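Local coordinates for protein GMP reductase (Trypanosoma brucei brucei, PDB 6JIG) that probably catalyses the irreversible NADPH-dependent deamination of GMP to IMP, and binds guanine nucleotides at its CBS domains, at residues A[92-97]-A[227-232]; A[96-101]-A[175-180]; A[190-195]-A[207-212]. The protein carries 1 engineered substitution. All blocks are in the same frame, centred on the assembly; numbering follows the deposited sequence.

Contact 1. Residues A[92-97]-A[227-232]; sequences KRAQSF and GRLLVG. With 5GP (guanosine-5'-monophosphate), chain C.
Lys92 and Arg228 meet in a buried, mostly polar contact where helix 81-93 gives way to a loop, beside the segment that leads into barrel strand 232-235. The two side chains cross at about a right angle. Lys92 CD lies over the centre of the Arg228 guanidinium, 3.7 Å above its plane. Beyond it, Lys92 NZ donates to Leu229 O at 2.7 Å, approaching from above the carbonyl plane. Lys92 NZ is only 4.3 Å from Arg228 NH2. Asp224 forms salt bridges with both side chains, and Asp254 with Lys92, which probably offsets the like charges.

Gln95 lies across Leu229, also near a right angle, and Leu229 CD1 touches Ala94 CB at 3.9 Å. The Gln95 amide is held at both ends. OE1 accepts from Arg68, and NE2 reaches Gly227 O through one water. A second water accepts from Gln95 N and Leu229 N. Gly227 has a positive phi (79°), and its backbone passes close to Ser96 and Phe97.

Arg93 turns to the bound GMP. Its NE donates to N7 at 3.1 Å and NH2 to O6, reading the guanine edge. Helix 60-68 packs on Ala94, Leu229 and Val231, while helix 209-216 meets Gln95 and Phe97, so the contact lies between the barrel and the CBS module.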
loop_
_atom_site.group_PDB
_atom_site.type_symbol
_atom_site.label_atom_id
_atom_site.label_comp_id
_atom_site.label_asym_id
_atom_site.label_seq_id
_atom_site.Cartn_x
_atom_site.Cartn_y
_atom_site.Cartn_z
ATOM N N LYS A 92 12.663 42.695 -21.191
ATOM C CA LYS A 92 12.411 43.865 -22.030
ATOM C C LYS A 92 12.983 43.688 -23.425
ATOM O O LYS A 92 12.477 44.280 -24.387
ATOM C CB LYS A 92 13.002 45.104 -21.362
ATOM C CG LYS A 92 12.204 45.560 -20.152
ATOM C CD LYS A 92 10.714 45.668 -20.515
ATOM C CE LYS A 92 9.906 46.415 -19.444
ATOM N NZ LYS A 92 8.474 46.524 -19.920
ATOM N N ARG A 93 14.010 42.857 -23.557
ATOM C CA ARG A 93 14.678 42.628 -24.829
ATOM C C ARG A 93 13.965 41.591 -25.691
ATOM O O ARG A 93 14.292 41.462 -26.880
ATOM C CB ARG A 93 16.135 42.220 -24.538
ATOM C CG ARG A 93 17.138 42.565 -25.608
ATOM C CD ARG A 93 17.532 44.031 -25.628
ATOM N NE ARG A 93 18.245 44.325 -26.868
ATOM C CZ ARG A 93 19.146 45.289 -27.024
ATOM N NH1 ARG A 93 19.484 46.088 -26.016
ATOM N NH2 ARG A 93 19.718 45.443 -28.201
ATOM N N ALA A 94 12.959 40.895 -25.146
ATOM C CA ALA A 94 12.309 39.820 -25.889
ATOM C C ALA A 94 11.662 40.327 -27.175
ATOM O O ALA A 94 11.688 39.639 -28.204
ATOM C CB ALA A 94 11.265 39.135 -25.013
ATOM N N GLN A 95 11.047 41.506 -27.127
ATOM C CA GLN A 95 10.443 42.117 -28.302
ATOM C C GLN A 95 10.295 43.609 -28.042
ATOM O O GLN A 95 10.352 44.064 -26.901
ATOM C CB GLN A 95 9.087 41.485 -28.637
ATOM C CG GLN A 95 8.079 41.555 -27.506
ATOM C CD GLN A 95 6.960 40.562 -27.697
ATOM O OE1 GLN A 95 7.166 39.345 -27.577
ATOM N NE2 GLN A 95 5.777 41.062 -28.032
ATOM N N SER A 96 10.102 44.365 -29.120
ATOM C CA SER A 96 9.979 45.814 -29.018
ATOM C C SER A 96 9.375 46.325 -30.320
ATOM O O SER A 96 9.173 45.565 -31.262
ATOM C CB SER A 96 11.340 46.470 -28.749
ATOM O OG SER A 96 11.179 47.816 -28.341
ATOM N N PHE A 97 9.078 47.619 -30.368
ATOM C CA PHE A 97 8.749 48.229 -31.659
ATOM C C PHE A 97 10.040 48.822 -32.214
ATOM O O PHE A 97 10.604 48.306 -33.182
ATOM C CB PHE A 97 7.636 49.268 -31.537
ATOM C CG PHE A 97 7.289 49.908 -32.855
ATOM C CD1 PHE A 97 6.922 49.122 -33.936
ATOM C CD2 PHE A 97 7.367 51.280 -33.025
ATOM C CE1 PHE A 97 6.619 49.694 -35.176
ATOM C CE2 PHE A 97 7.061 51.857 -34.256
ATOM C CZ PHE A 97 6.684 51.057 -35.329
ATOM N N GLY A 227 6.157 49.047 -26.655
ATOM C CA GLY A 227 5.865 47.774 -27.278
ATOM C C GLY A 227 6.660 46.612 -26.726
ATOM O O GLY A 227 6.682 45.549 -27.350
ATOM N N ARG A 228 7.318 46.781 -25.580
ATOM C CA ARG A 228 8.007 45.681 -24.921
ATOM C C ARG A 228 7.080 45.023 -23.895
ATOM O O ARG A 228 6.114 45.624 -23.426
ATOM C CB ARG A 228 9.278 46.165 -24.231
ATOM C CG ARG A 228 10.107 47.182 -25.054
ATOM C CD ARG A 228 11.229 47.740 -24.218
ATOM N NE ARG A 228 10.756 48.496 -23.057
ATOM C CZ ARG A 228 11.556 49.038 -22.141
ATOM N NH1 ARG A 228 12.878 48.920 -22.250
ATOM N NH2 ARG A 228 11.048 49.709 -21.117
ATOM N N LEU A 229 7.416 43.792 -23.517
ATOM C CA LEU A 229 6.571 43.044 -22.584
ATOM C C LEU A 229 6.571 43.673 -21.191
ATOM O O LEU A 229 7.612 44.088 -20.677
ATOM C CB LEU A 229 7.045 41.592 -22.500
ATOM C CG LEU A 229 6.885 40.825 -23.825
ATOM C CD1 LEU A 229 7.598 39.471 -23.761
ATOM C CD2 LEU A 229 5.415 40.641 -24.150
ATOM N N LEU A 230 5.384 43.736 -20.581
ATOM C CA LEU A 230 5.243 44.196 -19.205
ATOM C C LEU A 230 5.846 43.187 -18.236
ATOM O O LEU A 230 5.783 41.976 -18.459
ATOM C CB LEU A 230 3.769 44.380 -18.840
ATOM C CG LEU A 230 2.914 45.584 -19.218
ATOM C CD1 LEU A 230 1.601 45.472 -18.411
ATOM C CD2 LEU A 230 3.611 46.888 -18.932
ATOM N N VAL A 231 6.413 43.691 -17.146
ATOM C CA VAL A 231 6.988 42.816 -16.121
ATOM C C VAL A 231 7.135 43.597 -14.819
ATOM O O VAL A 231 7.490 44.781 -14.818
ATOM C CB VAL A 231 8.331 42.212 -16.602
ATOM C CG1 VAL A 231 9.376 43.321 -16.898
ATOM C CG2 VAL A 231 8.866 41.207 -15.588
ATOM N N GLY A 232 6.856 42.923 -13.699
ATOM C CA GLY A 232 7.056 43.485 -12.383
ATOM C C GLY A 232 8.226 42.825 -11.666
ATOM O O GLY A 232 8.810 41.847 -12.131
HETATM P P 5GP C . 14.622 37.552 -35.307
HETATM O O1P 5GP C . 13.673 37.618 -36.482
HETATM O O2P 5GP C . 15.683 38.633 -35.292
HETATM O O3P 5GP C . 15.000 36.171 -34.809
HETATM O "O5'" 5GP C . 13.768 38.111 -34.098
HETATM C "C5'" 5GP C . 14.199 39.304 -33.486
HETATM C "C4'" 5GP C . 13.600 39.474 -32.127
HETATM O "O4'" 5GP C . 14.686 39.799 -31.208
HETATM C "C3'" 5GP C . 12.620 40.643 -32.076
HETATM O "O3'" 5GP C . 11.554 40.376 -31.165
HETATM C "C2'" 5GP C . 13.503 41.784 -31.580
HETATM O "O2'" 5GP C . 12.825 42.863 -30.976
HETATM C "C1'" 5GP C . 14.436 41.054 -30.614
HETATM N N9 5GP C . 15.695 41.769 -30.421
HETATM C C8 5GP C . 16.061 42.357 -29.271
HETATM N N7 5GP C . 17.238 42.983 -29.444
HETATM C C5 5GP C . 17.606 42.813 -30.738
HETATM C C6 5GP C . 18.709 43.235 -31.468
HETATM O O6 5GP C . 19.596 43.918 -30.916
HETATM N N1 5GP C . 18.807 42.905 -32.761
HETATM C C2 5GP C . 17.863 42.166 -33.363
HETATM N N2 5GP C . 18.018 41.864 -34.679
HETATM N N3 5GP C . 16.766 41.726 -32.673
HETATM C C4 5GP C . 16.625 42.046 -31.358
HETATM O O HOH W 1 9.931 42.694 -24.451
HETATM O O HOH W 2 5.398 43.454 -28.910
#

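Contact 2. Residues A[96-101]-A[175-180]. With 5GP (guanosine-5'-monophosphate), chain C.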
loop_
_atom_site.group_PDB
_atom_site.type_symbol
_atom_site.label_atom_id
_atom_site.label_comp_id
_atom_site.label_asym_id
_atom_site.label_seq_id
_atom_site.Cartn_x
_atom_site.Cartn_y
_atom_site.Cartn_z
ATOM N N SER A 96 10.102 44.365 -29.120
ATOM C CA SER A 96 9.979 45.814 -29.018
ATOM C C SER A 96 9.375 46.325 -30.320
ATOM O O SER A 96 9.173 45.565 -31.262
ATOM C CB SER A 96 11.340 46.470 -28.749
ATOM O OG SER A 96 11.179 47.816 -28.341
ATOM N N PHE A 97 9.078 47.619 -30.368
ATOM C CA PHE A 97 8.749 48.229 -31.659
ATOM C C PHE A 97 10.040 48.822 -32.214
ATOM O O PHE A 97 10.604 48.306 -33.182
ATOM C CB PHE A 97 7.636 49.268 -31.537
ATOM C CG PHE A 97 7.289 49.908 -32.855
ATOM C CD1 PHE A 97 6.922 49.122 -33.936
ATOM C CD2 PHE A 97 7.367 51.280 -33.025
ATOM C CE1 PHE A 97 6.619 49.694 -35.176
ATOM C CE2 PHE A 97 7.061 51.857 -34.256
ATOM C CZ PHE A 97 6.684 51.057 -35.329
ATOM N N LEU A 98 10.538 49.876 -31.579
ATOM C CA LEU A 98 11.862 50.411 -31.881
ATOM C C LEU A 98 12.867 49.738 -30.955
ATOM O O LEU A 98 12.813 49.918 -29.734
ATOM C CB LEU A 98 11.897 51.927 -31.698
ATOM C CG LEU A 98 10.952 52.790 -32.537
ATOM C CD1 LEU A 98 11.273 54.263 -32.293
ATOM C CD2 LEU A 98 11.075 52.469 -34.001
ATOM N N ILE A 99 13.774 48.951 -31.526
ATOM C CA ILE A 99 14.823 48.321 -30.730
ATOM C C ILE A 99 15.902 49.357 -30.451
ATOM O O ILE A 99 16.553 49.856 -31.378
ATOM C CB ILE A 99 15.409 47.095 -31.444
ATOM C CG1 ILE A 99 14.305 46.095 -31.779
ATOM C CG2 ILE A 99 16.480 46.444 -30.578
ATOM C CD1 ILE A 99 14.722 45.051 -32.816
ATOM N N GLU A 100 16.097 49.682 -29.174
ATOM C CA GLU A 100 17.170 50.581 -28.796
ATOM C C GLU A 100 18.471 49.801 -28.691
ATOM O O GLU A 100 18.479 48.612 -28.359
ATOM C CB GLU A 100 16.856 51.284 -27.474
ATOM C CG GLU A 100 15.670 52.244 -27.548
ATOM C CD GLU A 100 15.560 53.154 -26.324
ATOM O OE1 GLU A 100 16.354 52.984 -25.371
ATOM O OE2 GLU A 100 14.673 54.037 -26.316
ATOM N N SER A 101 19.573 50.478 -29.000
ATOM C CA SER A 101 20.906 49.886 -28.983
ATOM C C SER A 101 20.951 48.507 -29.652
ATOM O O SER A 101 21.383 47.527 -29.034
ATOM C CB SER A 101 21.430 49.807 -27.558
ATOM O OG SER A 101 21.317 51.067 -26.925
ATOM N N THR A 175 12.410 58.767 -36.690
ATOM C CA THR A 175 12.418 58.263 -35.320
ATOM C C THR A 175 11.023 58.191 -34.704
ATOM O O THR A 175 10.877 57.663 -33.596
ATOM C CB THR A 175 13.333 59.124 -34.452
ATOM O OG1 THR A 175 12.978 60.503 -34.610
ATOM C CG2 THR A 175 14.798 58.919 -34.844
ATOM N N SER A 176 9.998 58.694 -35.387
ATOM C CA SER A 176 8.616 58.595 -34.944
ATOM C C SER A 176 7.800 57.687 -35.838
ATOM O O SER A 176 6.568 57.787 -35.852
ATOM C CB SER A 176 7.966 59.977 -34.885
ATOM O OG SER A 176 8.594 60.764 -33.905
ATOM N N ILE A 177 8.463 56.820 -36.612
ATOM C CA ILE A 177 7.760 56.053 -37.630
ATOM C C ILE A 177 6.623 55.270 -36.987
ATOM O O ILE A 177 6.747 54.754 -35.869
ATOM C CB ILE A 177 8.742 55.136 -38.379
ATOM C CG1 ILE A 177 8.071 54.492 -39.589
ATOM C CG2 ILE A 177 9.291 54.055 -37.454
ATOM C CD1 ILE A 177 9.067 53.927 -40.585
ATOM N N SER A 178 5.493 55.211 -37.678
ATOM C CA SER A 178 4.337 54.491 -37.181
ATOM C C SER A 178 4.428 53.020 -37.574
ATOM O O SER A 178 5.266 52.616 -38.383
ATOM C CB SER A 178 3.050 55.114 -37.717
ATOM O OG SER A 178 2.815 54.700 -39.054
ATOM N N LEU A 179 3.554 52.212 -36.976
ATOM C CA LEU A 179 3.492 50.801 -37.340
ATOM C C LEU A 179 3.007 50.632 -38.774
ATOM O O LEU A 179 3.507 49.772 -39.508
ATOM C CB LEU A 179 2.586 50.039 -36.367
ATOM C CG LEU A 179 2.342 48.569 -36.737
ATOM C CD1 LEU A 179 3.646 47.792 -36.670
ATOM C CD2 LEU A 179 1.300 47.925 -35.842
ATOM N N GLU A 180 2.030 51.446 -39.195
ATOM C CA GLU A 180 1.550 51.361 -40.572
ATOM C C GLU A 180 2.635 51.771 -41.560
ATOM O O GLU A 180 2.770 51.162 -42.626
ATOM C CB GLU A 180 0.301 52.225 -40.756
HETATM P P 5GP C . 14.622 37.552 -35.307
HETATM O O1P 5GP C . 13.673 37.618 -36.482
HETATM O O2P 5GP C . 15.683 38.633 -35.292
HETATM O O3P 5GP C . 15.000 36.171 -34.809
HETATM O "O5'" 5GP C . 13.768 38.111 -34.098
HETATM C "C5'" 5GP C . 14.199 39.304 -33.486
HETATM C "C4'" 5GP C . 13.600 39.474 -32.127
HETATM O "O4'" 5GP C . 14.686 39.799 -31.208
HETATM C "C3'" 5GP C . 12.620 40.643 -32.076
HETATM O "O3'" 5GP C . 11.554 40.376 -31.165
HETATM C "C2'" 5GP C . 13.503 41.784 -31.580
HETATM O "O2'" 5GP C . 12.825 42.863 -30.976
HETATM C "C1'" 5GP C . 14.436 41.054 -30.614
HETATM N N9 5GP C . 15.695 41.769 -30.421
HETATM C C8 5GP C . 16.061 42.357 -29.271
HETATM N N7 5GP C . 17.238 42.983 -29.444
HETATM C C5 5GP C . 17.606 42.813 -30.738
HETATM C C6 5GP C . 18.709 43.235 -31.468
HETATM O O6 5GP C . 19.596 43.918 -30.916
HETATM N N1 5GP C . 18.807 42.905 -32.761
HETATM C C2 5GP C . 17.863 42.166 -33.363
HETATM N N2 5GP C . 18.018 41.864 -34.679
HETATM N N3 5GP C . 16.766 41.726 -32.673
HETATM C C4 5GP C . 16.625 42.046 -31.358
#
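Phe97 and Leu98 carry this contact against the turn that opens helix 179-189. It lies at the surface, and no hydrogen bond joins the two segments.

The first kind of interaction sets an aromatic edge against backbone oxygens. Phe97 CG is anti to the backbone N (chi1 180°). The ring rim meets residues 177-179. CE2 comes to 3.3 Å from Ile177 O, and CZ to 3.7 Å from Ser178 O. Both oxygens lie near the ring plane, at its edge. The polarised C-H groups of the rim therefore face the carbonyls, which is probably mildly favourable.

The second kind is apolar. Phe97 CE1 touches Leu179 CD1 at 3.8 Å, the two side chains crossing obliquely. Leu98 places CD2 at 4.2 Å from Ile177 CG2. Its other methyl, CD1, rests on Thr175 O at 3.7 Å. Val182 also meets Phe97 and Ile177, and Leu215 of helix 209-216 meets Leu179.

The polar groups bond locally. Ser96 OG donates to Leu98 O at 3.0 Å, bridging over Phe97 in the chain. Ser178 is the N-cap of helix 179-189, and its OG accepts from Glu181 N.

Ile99 points to the nucleotide instead. Its CD1 is 3.4 Å from GMP O2', and its CG2 lies 3.7 Å from N7. Phe97 and Leu98 thus pack on the turn and first residue of helix 179-189 while Ile99 lines the ligand pocket. The arrangement belongs to the CBS fold, in which helices cover a small sheet; here the short, weakly bonded strand 99-100, entering from the barrel side, adds to the hairpin sheet of the second CBS motif and forms part of its nucleotide site.

Contact 3. Residues A[190-195]-A[207-212]; sequences RTANVP and VTLSDV. With 5GP (guanosine-5'-monophosphate), chain C.
Asn193 and Val194 pair with Thr208 and Val207 in antiparallel register, Val194 with Val207 as a hydrogen-bonded pair and Asn193 with Thr208 as a non-hydrogen-bonded one. Val194 N donates to Val207 O at 2.8 Å. The return bond, Val207 N to Val194 O, is 2.9 Å long. Leu209 N donates to Ala192 O at 2.8 Å, a further backbone bond just beyond the paired residues. CA-H...O contacts run from Thr208 CA to Ala192 O and from Asn193 CA to Val207 O.

Side chains meet on the sheet face that bears Asn193 and Thr208. These two lie side by side and point the same way. Asn193 OD1 touches Thr208 CG2 at 3.4 Å. Just outside the paired residues, Ala192 CB packs on Leu209 CB at 3.9 Å. His148 of a second subunit packs on both residues, and Leu152 of that subunit reaches Val212. Val194 and Val207 point to the other face, where Met186 of helix 179-189 meets Val194 and Leu98 meets Val207.

Thr208 is the N-cap of helix 209-216. Its OG1 sits between the backbone N and the carbonyl carbon (chi1 72°), and accepts from Asp211 N at 3.3 Å. A weak bond also runs from OG1 to Asp211 OD2.

The helix start binds the nucleotide. Ser210 OG donates to phosphate O1P at 2.8 Å. Asp211 OD2 accepts from the ribose O2' in a very short bond of 2.5 Å, and OD1 lies close to O3'. A strand running into a helix whose first turn holds phosphate and ribose is characteristic of the nucleotide site of CBS domains.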
loop_
_atom_site.group_PDB
_atom_site.type_symbol
_atom_site.label_atom_id
_atom_site.label_comp_id
_atom_site.label_asym_id
_atom_site.label_seq_id
_atom_site.Cartn_x
_atom_site.Cartn_y
_atom_site.Cartn_z
ATOM N N ARG A 190 10.215 44.718 -49.671
ATOM C CA ARG A 190 10.352 43.264 -49.544
ATOM C C ARG A 190 11.532 42.897 -48.640
ATOM O O ARG A 190 12.394 42.089 -48.992
ATOM C CB ARG A 190 10.467 42.601 -50.922
ATOM C CG ARG A 190 9.246 42.825 -51.830
ATOM C CD ARG A 190 9.124 41.767 -52.930
ATOM N N THR A 191 11.556 43.499 -47.447
ATOM C CA THR A 191 12.651 43.325 -46.497
ATOM C C THR A 191 12.099 43.076 -45.093
ATOM O O THR A 191 10.939 43.371 -44.797
ATOM C CB THR A 191 13.572 44.550 -46.491
ATOM O OG1 THR A 191 14.648 44.346 -45.568
ATOM C CG2 THR A 191 12.789 45.792 -46.084
ATOM N N ALA A 192 12.951 42.539 -44.220
ATOM C CA ALA A 192 12.537 42.136 -42.880
ATOM C C ALA A 192 13.173 42.977 -41.782
ATOM O O ALA A 192 12.927 42.721 -40.596
ATOM C CB ALA A 192 12.860 40.656 -42.649
ATOM N N ASN A 193 13.981 43.965 -42.144
ATOM C CA ASN A 193 14.671 44.809 -41.184
ATOM C C ASN A 193 14.723 46.219 -41.740
ATOM O O ASN A 193 15.152 46.424 -42.880
ATOM C CB ASN A 193 16.087 44.306 -40.909
ATOM C CG ASN A 193 16.101 43.034 -40.090
ATOM O OD1 ASN A 193 15.802 43.056 -38.904
ATOM N ND2 ASN A 193 16.460 41.917 -40.720
ATOM N N VAL A 194 14.285 47.184 -40.940
ATOM C CA VAL A 194 14.394 48.597 -41.275
ATOM C C VAL A 194 15.137 49.291 -40.141
ATOM O O VAL A 194 14.557 49.604 -39.098
ATOM C CB VAL A 194 13.014 49.235 -41.511
ATOM C CG1 VAL A 194 13.156 50.734 -41.760
ATOM C CG2 VAL A 194 12.309 48.566 -42.686
ATOM N N PRO A 195 16.433 49.521 -40.295
ATOM C CA PRO A 195 17.143 50.368 -39.337
ATOM C C PRO A 195 16.693 51.817 -39.455
ATOM O O PRO A 195 16.300 52.289 -40.525
ATOM C CB PRO A 195 18.612 50.206 -39.737
ATOM C CG PRO A 195 18.566 49.786 -41.155
ATOM C CD PRO A 195 17.318 49.007 -41.353
ATOM N N VAL A 207 13.909 48.262 -36.554
ATOM C CA VAL A 207 12.576 47.668 -36.556
ATOM C C VAL A 207 12.638 46.382 -37.368
ATOM O O VAL A 207 13.147 46.380 -38.495
ATOM C CB VAL A 207 11.514 48.626 -37.125
ATOM C CG1 VAL A 207 10.114 48.069 -36.864
ATOM C CG2 VAL A 207 11.671 50.020 -36.523
ATOM N N THR A 208 12.134 45.289 -36.795
ATOM C CA THR A 208 12.173 43.986 -37.442
ATOM C C THR A 208 10.773 43.514 -37.804
ATOM O O THR A 208 9.787 43.840 -37.132
ATOM C CB THR A 208 12.832 42.928 -36.548
ATOM O OG1 THR A 208 11.948 42.608 -35.471
ATOM C CG2 THR A 208 14.122 43.440 -35.984
ATOM N N LEU A 209 10.711 42.715 -38.867
ATOM C CA LEU A 209 9.446 42.143 -39.303
ATOM C C LEU A 209 8.812 41.304 -38.203
ATOM O O LEU A 209 7.585 41.318 -38.034
ATOM C CB LEU A 209 9.671 41.306 -40.561
ATOM C CG LEU A 209 8.544 40.427 -41.081
ATOM C CD1 LEU A 209 7.340 41.279 -41.461
ATOM C CD2 LEU A 209 9.032 39.618 -42.265
ATOM N N SER A 210 9.633 40.564 -37.443
ATOM C CA SER A 210 9.098 39.736 -36.360
ATOM C C SER A 210 8.278 40.567 -35.389
ATOM O O SER A 210 7.194 40.157 -34.962
ATOM C CB SER A 210 10.236 39.036 -35.607
ATOM O OG SER A 210 10.941 38.146 -36.450
ATOM N N ASP A 211 8.801 41.730 -35.008
ATOM C CA ASP A 211 8.100 42.603 -34.075
ATOM C C ASP A 211 6.857 43.206 -34.713
ATOM O O ASP A 211 5.819 43.338 -34.061
ATOM C CB ASP A 211 9.036 43.709 -33.600
ATOM C CG ASP A 211 10.086 43.213 -32.636
ATOM O OD1 ASP A 211 9.764 42.350 -31.794
ATOM O OD2 ASP A 211 11.235 43.697 -32.700
ATOM N N VAL A 212 6.953 43.588 -35.987
ATOM C CA VAL A 212 5.805 44.162 -36.685
ATOM C C VAL A 212 4.679 43.146 -36.774
ATOM O O VAL A 212 3.510 43.462 -36.515
ATOM C CB VAL A 212 6.227 44.663 -38.081
ATOM C CG1 VAL A 212 5.003 44.995 -38.920
ATOM C CG2 VAL A 212 7.148 45.878 -37.952
HETATM P P 5GP C . 14.622 37.552 -35.307
HETATM O O1P 5GP C . 13.673 37.618 -36.482
HETATM O O2P 5GP C . 15.683 38.633 -35.292
HETATM O O3P 5GP C . 15.000 36.171 -34.809
HETATM O "O5'" 5GP C . 13.768 38.111 -34.098
HETATM C "C5'" 5GP C . 14.199 39.304 -33.486
HETATM C "C4'" 5GP C . 13.600 39.474 -32.127
HETATM O "O4'" 5GP C . 14.686 39.799 -31.208
HETATM C "C3'" 5GP C . 12.620 40.643 -32.076
HETATM O "O3'" 5GP C . 11.554 40.376 -31.165
HETATM C "C2'" 5GP C . 13.503 41.784 -31.580
HETATM O "O2'" 5GP C . 12.825 42.863 -30.976
HETATM C "C1'" 5GP C . 14.436 41.054 -30.614
HETATM N N9 5GP C . 15.695 41.769 -30.421
HETATM C C8 5GP C . 16.061 42.357 -29.271
HETATM N N7 5GP C . 17.238 42.983 -29.444
HETATM C C5 5GP C . 17.606 42.813 -30.738
HETATM C C6 5GP C . 18.709 43.235 -31.468
HETATM O O6 5GP C . 19.596 43.918 -30.916
HETATM N N1 5GP C . 18.807 42.905 -32.761
HETATM C C2 5GP C . 17.863 42.166 -33.363
HETATM N N2 5GP C . 18.018 41.864 -34.679
HETATM N N3 5GP C . 16.766 41.726 -32.673
HETATM C C4 5GP C . 16.625 42.046 -31.358
#

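In the fold
Contacts 1 and 3 are buried, whereas contact 2 lies at the surface. Contacts 1 and 2 share Ser96 and Phe97 and start from the same link between helix 81-93 and strand 99-100. Contacts 2 and 3 reach one antiparallel sheet, where strands 99-100 and 203-208 are neighbours. Their chemistry follows their place. Contact 1, at the barrel junction, uses charged groups and waters. Contact 2 sets apolar side chains and an aromatic rim against a turn, carbonyl oxygens included. Contact 3 is backbone pairing within a hairpin. All three touch the same GMP: 92-97 at base and ribose, Ile99 at both, and 207-212 at ribose and phosphate.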